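Local coordinates for protein aldehyde dehydrogenase (PDB 5KF0) that probably oxidises aldehydes to carboxylic acids with a nicotinamide cofactor, and binds NADPH in a Rossmann-like domain, at residues V150-N162 and F224-G237. Residues are numbered along the deposited sequence; the frame is centred on the assembly and turned at random.
Sequences VPIGPCSFISPFN and FTTDERFRLLSFTG. With NDP (NADPH dihydro-nicotinamide-adenine-dinucleotide phosphate), chain E.
S156 fits between F230 and F224, whose turn and helix end precede strand 232-236. A small serine suits the site: S156 CB sits over the centre of the F230 ring, 3.4 Å from the centroid, in a CH-pi contact that leaves OG available for the helix. With that hydroxyl anti to the backbone N (chi1 175°), S156 OG donates to F224 O at 2.7 Å, approaching from the side of the carbonyl and tilted out of its plane, and so ties the helix end to the sheet. Strands 155-158 and 232-236 run parallel, joined by a ladder in which S156 N donates to L232 O (2.9 Å) and S156 O accepts from S234 N. I158, on the same face as S156, divides the work between two branches. I158 CG2 meets F235 CD1 at 3.6 Å and also touches the ribose of NADPH, while I158 CD1 reaches L233 and the adenine. Beyond the strand, P160 CD lies on T236 O (3.3 Å). The parallel pairing, consistent with the Rossmann-type domain of aldehyde dehydrogenases, thus leads into a loop that binds the dinucleotide through its backbone: S159 O accepts from ribose O3B (2.8 Å) and F161 N donates to phosphate O1N, while apolar side chains contact ribose and adenine.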
loop_
_atom_site.group_PDB
_atom_site.type_symbol
_atom_site.label_atom_id
_atom_site.label_comp_id
_atom_site.label_asym_id
_atom_site.label_seq_id
_atom_site.Cartn_x
_atom_site.Cartn_y
_atom_site.Cartn_z
ATOM N N VAL A 150 16.077 5.339 3.656
ATOM C CA VAL A 150 17.260 6.190 3.808
ATOM C C VAL A 150 17.991 6.228 2.469
ATOM O O VAL A 150 18.125 5.179 1.828
ATOM C CB VAL A 150 18.173 5.656 4.927
ATOM C CG1 VAL A 150 19.431 6.515 5.079
ATOM C CG2 VAL A 150 17.406 5.586 6.250
ATOM N N PRO A 151 18.484 7.371 2.003
ATOM C CA PRO A 151 19.249 7.372 0.749
ATOM C C PRO A 151 20.389 6.367 0.827
ATOM O O PRO A 151 21.046 6.227 1.863
ATOM C CB PRO A 151 19.779 8.809 0.641
ATOM C CG PRO A 151 19.020 9.616 1.603
ATOM C CD PRO A 151 18.377 8.710 2.614
ATOM N N ILE A 152 20.619 5.649 -0.277
ATOM C CA ILE A 152 21.610 4.572 -0.256
ATOM C C ILE A 152 23.034 5.113 -0.161
ATOM O O ILE A 152 23.932 4.424 0.339
ATOM C CB ILE A 152 21.431 3.656 -1.481
ATOM C CG1 ILE A 152 22.185 2.336 -1.290
ATOM C CG2 ILE A 152 21.850 4.379 -2.770
ATOM C CD1 ILE A 152 21.804 1.276 -2.333
ATOM N N GLY A 153 23.268 6.336 -0.616
ATOM C CA GLY A 153 24.596 6.898 -0.622
ATOM C C GLY A 153 24.950 7.377 -2.010
ATOM O O GLY A 153 24.071 7.546 -2.862
ATOM N N PRO A 154 26.237 7.588 -2.279
ATOM C CA PRO A 154 26.636 8.042 -3.618
ATOM C C PRO A 154 26.254 7.024 -4.679
ATOM O O PRO A 154 26.496 5.824 -4.529
ATOM C CB PRO A 154 28.157 8.192 -3.505
ATOM C CG PRO A 154 28.408 8.370 -2.012
ATOM C CD PRO A 154 27.391 7.467 -1.373
ATOM N N CYS A 155 25.655 7.515 -5.761
ATOM C CA CYS A 155 25.204 6.677 -6.862
ATOM C C CYS A 155 26.019 6.986 -8.107
ATOM O O CYS A 155 26.298 8.151 -8.396
ATOM C CB CYS A 155 23.723 6.906 -7.180
ATOM S SG CYS A 155 22.592 6.408 -5.855
ATOM N N SER A 156 26.364 5.930 -8.843
ATOM C CA SER A 156 27.054 6.023 -10.123
ATOM C C SER A 156 26.034 5.779 -11.232
ATOM O O SER A 156 25.380 4.731 -11.258
ATOM C CB SER A 156 28.184 4.996 -10.206
ATOM O OG SER A 156 28.780 5.021 -11.498
ATOM N N PHE A 157 25.908 6.737 -12.148
ATOM C CA PHE A 157 24.904 6.711 -13.208
ATOM C C PHE A 157 25.597 6.746 -14.564
ATOM O O PHE A 157 26.435 7.620 -14.808
ATOM C CB PHE A 157 23.956 7.916 -13.107
ATOM C CG PHE A 157 23.052 7.892 -11.901
ATOM C CD1 PHE A 157 22.693 6.687 -11.294
ATOM C CD2 PHE A 157 22.538 9.082 -11.392
ATOM C CE1 PHE A 157 21.842 6.680 -10.189
ATOM C CE2 PHE A 157 21.677 9.081 -10.301
ATOM C CZ PHE A 157 21.333 7.879 -9.695
ATOM N N ILE A 158 25.230 5.820 -15.449
ATOM C CA ILE A 158 25.767 5.762 -16.808
ATOM C C ILE A 158 24.592 5.674 -17.776
ATOM O O ILE A 158 23.717 4.818 -17.600
ATOM C CB ILE A 158 26.701 4.548 -16.987
ATOM C CG1 ILE A 158 27.941 4.667 -16.095
ATOM C CG2 ILE A 158 27.105 4.403 -18.463
ATOM C CD1 ILE A 158 28.809 3.390 -16.085
ATOM N N SER A 159 24.576 6.535 -18.801
ATOM C CA SER A 159 23.440 6.635 -19.709
ATOM C C SER A 159 23.874 6.521 -21.166
ATOM O O SER A 159 25.049 6.717 -21.493
ATOM C CB SER A 159 22.687 7.960 -19.478
ATOM O OG SER A 159 23.534 9.098 -19.598
ATOM N N PRO A 160 22.931 6.198 -22.083
ATOM C CA PRO A 160 23.315 5.914 -23.474
ATOM C C PRO A 160 23.060 7.074 -24.415
ATOM O O PRO A 160 22.621 8.154 -24.000
ATOM C CB PRO A 160 22.427 4.723 -23.827
ATOM C CG PRO A 160 21.135 5.100 -23.128
ATOM C CD PRO A 160 21.544 5.769 -21.818
ATOM N N PHE A 161 23.323 6.859 -25.708
ATOM C CA PHE A 161 23.278 7.978 -26.642
ATOM C C PHE A 161 21.871 8.310 -27.116
ATOM O O PHE A 161 21.655 9.425 -27.596
ATOM C CB PHE A 161 24.154 7.705 -27.880
ATOM C CG PHE A 161 23.462 6.870 -28.953
ATOM C CD1 PHE A 161 22.665 7.467 -29.923
ATOM C CD2 PHE A 161 23.620 5.491 -28.976
ATOM C CE1 PHE A 161 22.023 6.694 -30.900
ATOM C CE2 PHE A 161 22.999 4.722 -29.941
ATOM C CZ PHE A 161 22.205 5.324 -30.909
ATOM N N ASN A 162 20.923 7.365 -27.059
ATOM C CA ASN A 162 19.784 7.520 -27.964
ATOM C C ASN A 162 18.629 8.315 -27.373
ATOM O O ASN A 162 17.957 9.049 -28.105
ATOM C CB ASN A 162 19.281 6.158 -28.448
ATOM C CG ASN A 162 18.755 5.298 -27.324
ATOM O OD1 ASN A 162 19.341 5.234 -26.243
ATOM N ND2 ASN A 162 17.651 4.613 -27.583
ATOM N N PHE A 224 33.628 4.486 -12.435
ATOM C CA PHE A 224 32.166 4.478 -12.347
ATOM C C PHE A 224 31.626 3.106 -11.983
ATOM O O PHE A 224 30.533 3.006 -11.421
ATOM C CB PHE A 224 31.540 4.946 -13.662
ATOM C CG PHE A 224 31.606 6.429 -13.849
ATOM C CD1 PHE A 224 30.619 7.243 -13.311
ATOM C CD2 PHE A 224 32.651 7.013 -14.547
ATOM C CE1 PHE A 224 30.674 8.618 -13.465
ATOM C CE2 PHE A 224 32.705 8.395 -14.703
ATOM C CZ PHE A 224 31.720 9.189 -14.157
ATOM N N THR A 225 32.360 2.047 -12.304
ATOM C CA THR A 225 31.942 0.698 -11.946
ATOM C C THR A 225 32.615 0.180 -10.679
ATOM O O THR A 225 31.953 -0.451 -9.839
ATOM C CB THR A 225 32.225 -0.254 -13.111
ATOM O OG1 THR A 225 31.402 0.112 -14.232
ATOM C CG2 THR A 225 31.952 -1.720 -12.727
ATOM N N THR A 226 33.912 0.437 -10.503
ATOM C CA THR A 226 34.674 -0.266 -9.473
ATOM C C THR A 226 34.869 0.509 -8.170
ATOM O O THR A 226 35.190 -0.117 -7.156
ATOM C CB THR A 226 36.059 -0.679 -10.007
ATOM O OG1 THR A 226 36.850 0.486 -10.293
ATOM C CG2 THR A 226 35.917 -1.515 -11.281
ATOM N N ASP A 227 34.716 1.833 -8.146
ATOM C CA ASP A 227 35.014 2.547 -6.905
ATOM C C ASP A 227 34.053 2.109 -5.799
ATOM O O ASP A 227 32.829 2.125 -5.973
ATOM C CB ASP A 227 34.939 4.062 -7.109
ATOM C CG ASP A 227 35.642 4.828 -6.001
ATOM O OD1 ASP A 227 35.125 4.825 -4.864
ATOM O OD2 ASP A 227 36.710 5.422 -6.262
ATOM N N GLU A 228 34.615 1.694 -4.656
ATOM C CA GLU A 228 33.774 1.144 -3.600
ATOM C C GLU A 228 33.006 2.204 -2.826
ATOM O O GLU A 228 32.144 1.845 -2.016
ATOM C CB GLU A 228 34.612 0.311 -2.628
ATOM C CG GLU A 228 35.504 1.131 -1.723
ATOM C CD GLU A 228 36.118 0.303 -0.603
ATOM O OE1 GLU A 228 35.889 -0.929 -0.568
ATOM O OE2 GLU A 228 36.829 0.888 0.244
ATOM N N ARG A 229 33.284 3.493 -3.044
ATOM C CA ARG A 229 32.510 4.530 -2.369
ATOM C C ARG A 229 31.123 4.702 -2.973
ATOM O O ARG A 229 30.228 5.240 -2.304
ATOM C CB ARG A 229 33.281 5.849 -2.396
ATOM C CG ARG A 229 34.544 5.796 -1.540
ATOM C CD ARG A 229 35.452 6.998 -1.782
ATOM N NE ARG A 229 35.978 7.001 -3.146
ATOM C CZ ARG A 229 36.715 7.978 -3.661
ATOM N NH1 ARG A 229 37.027 9.034 -2.914
ATOM N NH2 ARG A 229 37.143 7.900 -4.918
ATOM N N PHE A 230 30.930 4.266 -4.219
ATOM C CA PHE A 230 29.602 4.206 -4.807
ATOM C C PHE A 230 28.836 3.044 -4.185
ATOM O O PHE A 230 29.358 1.927 -4.118
ATOM C CB PHE A 230 29.692 3.986 -6.319
ATOM C CG PHE A 230 30.068 5.205 -7.136
ATOM C CD1 PHE A 230 29.324 6.375 -7.076
ATOM C CD2 PHE A 230 31.115 5.125 -8.057
ATOM C CE1 PHE A 230 29.642 7.461 -7.889
ATOM C CE2 PHE A 230 31.445 6.209 -8.862
ATOM C CZ PHE A 230 30.715 7.384 -8.773
ATOM N N ARG A 231 27.592 3.289 -3.765
ATOM C CA ARG A 231 26.762 2.235 -3.185
ATOM C C ARG A 231 25.792 1.622 -4.186
ATOM O O ARG A 231 25.213 0.563 -3.902
ATOM C CB ARG A 231 25.982 2.780 -1.986
ATOM C CG ARG A 231 26.853 3.551 -0.994
ATOM C CD ARG A 231 27.999 2.716 -0.446
ATOM N NE ARG A 231 27.570 1.843 0.643
ATOM C CZ ARG A 231 27.560 2.195 1.929
ATOM N NH1 ARG A 231 27.965 3.404 2.295
ATOM N NH2 ARG A 231 27.143 1.339 2.851
ATOM N N LEU A 232 25.626 2.246 -5.349
ATOM C CA LEU A 232 24.747 1.783 -6.410
ATOM C C LEU A 232 25.378 2.167 -7.735
ATOM O O LEU A 232 25.872 3.290 -7.877
ATOM C CB LEU A 232 23.351 2.410 -6.304
ATOM C CG LEU A 232 22.450 2.247 -7.533
ATOM C CD1 LEU A 232 22.040 0.783 -7.717
ATOM C CD2 LEU A 232 21.218 3.147 -7.439
ATOM N N LEU A 233 25.398 1.225 -8.672
ATOM C CA LEU A 233 25.652 1.507 -10.079
ATOM C C LEU A 233 24.344 1.279 -10.814
ATOM O O LEU A 233 23.771 0.188 -10.731
ATOM C CB LEU A 233 26.747 0.606 -10.654
ATOM C CG LEU A 233 26.794 0.547 -12.190
ATOM C CD1 LEU A 233 27.270 1.877 -12.788
ATOM C CD2 LEU A 233 27.691 -0.591 -12.670
ATOM N N SER A 234 23.852 2.303 -11.501
ATOM C CA SER A 234 22.661 2.153 -12.332
ATOM C C SER A 234 23.064 2.484 -13.761
ATOM O O SER A 234 23.423 3.627 -14.064
ATOM C CB SER A 234 21.515 3.033 -11.831
ATOM O OG SER A 234 20.377 2.903 -12.670
ATOM N N PHE A 235 23.015 1.469 -14.621
ATOM C CA PHE A 235 23.556 1.509 -15.973
ATOM C C PHE A 235 22.428 1.330 -16.974
ATOM O O PHE A 235 21.643 0.380 -16.866
ATOM C CB PHE A 235 24.613 0.408 -16.163
ATOM C CG PHE A 235 25.045 0.225 -17.604
ATOM C CD1 PHE A 235 26.104 0.952 -18.117
ATOM C CD2 PHE A 235 24.372 -0.666 -18.441
ATOM C CE1 PHE A 235 26.494 0.797 -19.446
ATOM C CE2 PHE A 235 24.751 -0.824 -19.770
ATOM C CZ PHE A 235 25.818 -0.090 -20.273
ATOM N N THR A 236 22.342 2.244 -17.942
ATOM C CA THR A 236 21.453 2.087 -19.091
ATOM C C THR A 236 22.303 2.076 -20.357
ATOM O O THR A 236 23.029 3.043 -20.631
ATOM C CB THR A 236 20.403 3.203 -19.144
ATOM O OG1 THR A 236 19.642 3.199 -17.925
ATOM C CG2 THR A 236 19.443 2.981 -20.329
ATOM N N GLY A 237 22.217 0.988 -21.119
ATOM C CA GLY A 237 23.063 0.833 -22.288
ATOM C C GLY A 237 22.948 -0.579 -22.833
ATOM O O GLY A 237 21.970 -1.276 -22.564
HETATM P PA NDP E . 26.611 1.468 -24.945
HETATM O O1A NDP E . 26.534 0.230 -24.116
HETATM O O2A NDP E . 27.584 1.333 -26.116
HETATM O O5B NDP E . 27.014 2.743 -24.087
HETATM C C5B NDP E . 26.118 3.136 -23.017
HETATM C C4B NDP E . 26.897 3.927 -22.000
HETATM O O4B NDP E . 27.835 3.056 -21.327
HETATM C C3B NDP E . 27.732 5.078 -22.575
HETATM O O3B NDP E . 27.778 6.164 -21.653
HETATM C C2B NDP E . 29.114 4.432 -22.686
HETATM O O2B NDP E . 30.216 5.363 -22.673
HETATM C C1B NDP E . 29.117 3.644 -21.389
HETATM N N9A NDP E . 30.120 2.588 -21.327
HETATM C C8A NDP E . 30.404 1.621 -22.255
HETATM N N7A NDP E . 31.329 0.772 -21.871
HETATM C C5A NDP E . 31.679 1.216 -20.606
HETATM C C6A NDP E . 32.601 0.742 -19.651
HETATM N N6A NDP E . 33.401 -0.313 -19.845
HETATM N N1A NDP E . 32.686 1.409 -18.477
HETATM C C2A NDP E . 31.909 2.477 -18.283
HETATM N N3A NDP E . 31.010 3.021 -19.108
HETATM C C4A NDP E . 30.944 2.338 -20.259
HETATM O O3 NDP E . 25.158 1.814 -25.489
HETATM P PN NDP E . 24.613 2.922 -26.492
HETATM O O1N NDP E . 24.990 4.272 -26.002
HETATM O O2N NDP E . 25.102 2.552 -27.869
HETATM O O5D NDP E . 23.035 2.784 -26.416
HETATM C C5D NDP E . 22.266 1.766 -27.079
HETATM C C4D NDP E . 21.997 0.645 -26.107
HETATM O O4D NDP E . 21.288 1.156 -24.946
HETATM C C3D NDP E . 21.116 -0.454 -26.706
HETATM O O3D NDP E . 21.558 -1.762 -26.363
HETATM C C2D NDP E . 19.746 -0.128 -26.114
HETATM O O2D NDP E . 18.807 -1.195 -26.067
HETATM C C1D NDP E . 20.140 0.359 -24.726
HETATM N N1N NDP E . 19.040 1.151 -24.187
HETATM C C2N NDP E . 18.357 0.757 -23.060
HETATM C C3N NDP E . 17.240 1.378 -22.634
HETATM C C7N NDP E . 16.554 1.004 -21.368
HETATM O O7N NDP E . 15.988 1.902 -20.728
HETATM N N7N NDP E . 16.512 -0.277 -21.006
HETATM C C4N NDP E . 16.630 2.457 -23.456
HETATM C C5N NDP E . 17.611 3.004 -24.437
HETATM C C6N NDP E . 18.685 2.322 -24.789
HETATM P P2B NDP E . 30.760 6.055 -24.057
HETATM O O1X NDP E . 29.814 5.708 -25.145
HETATM O O2X NDP E . 30.871 7.504 -23.686
HETATM O O3X NDP E . 32.146 5.492 -24.297
#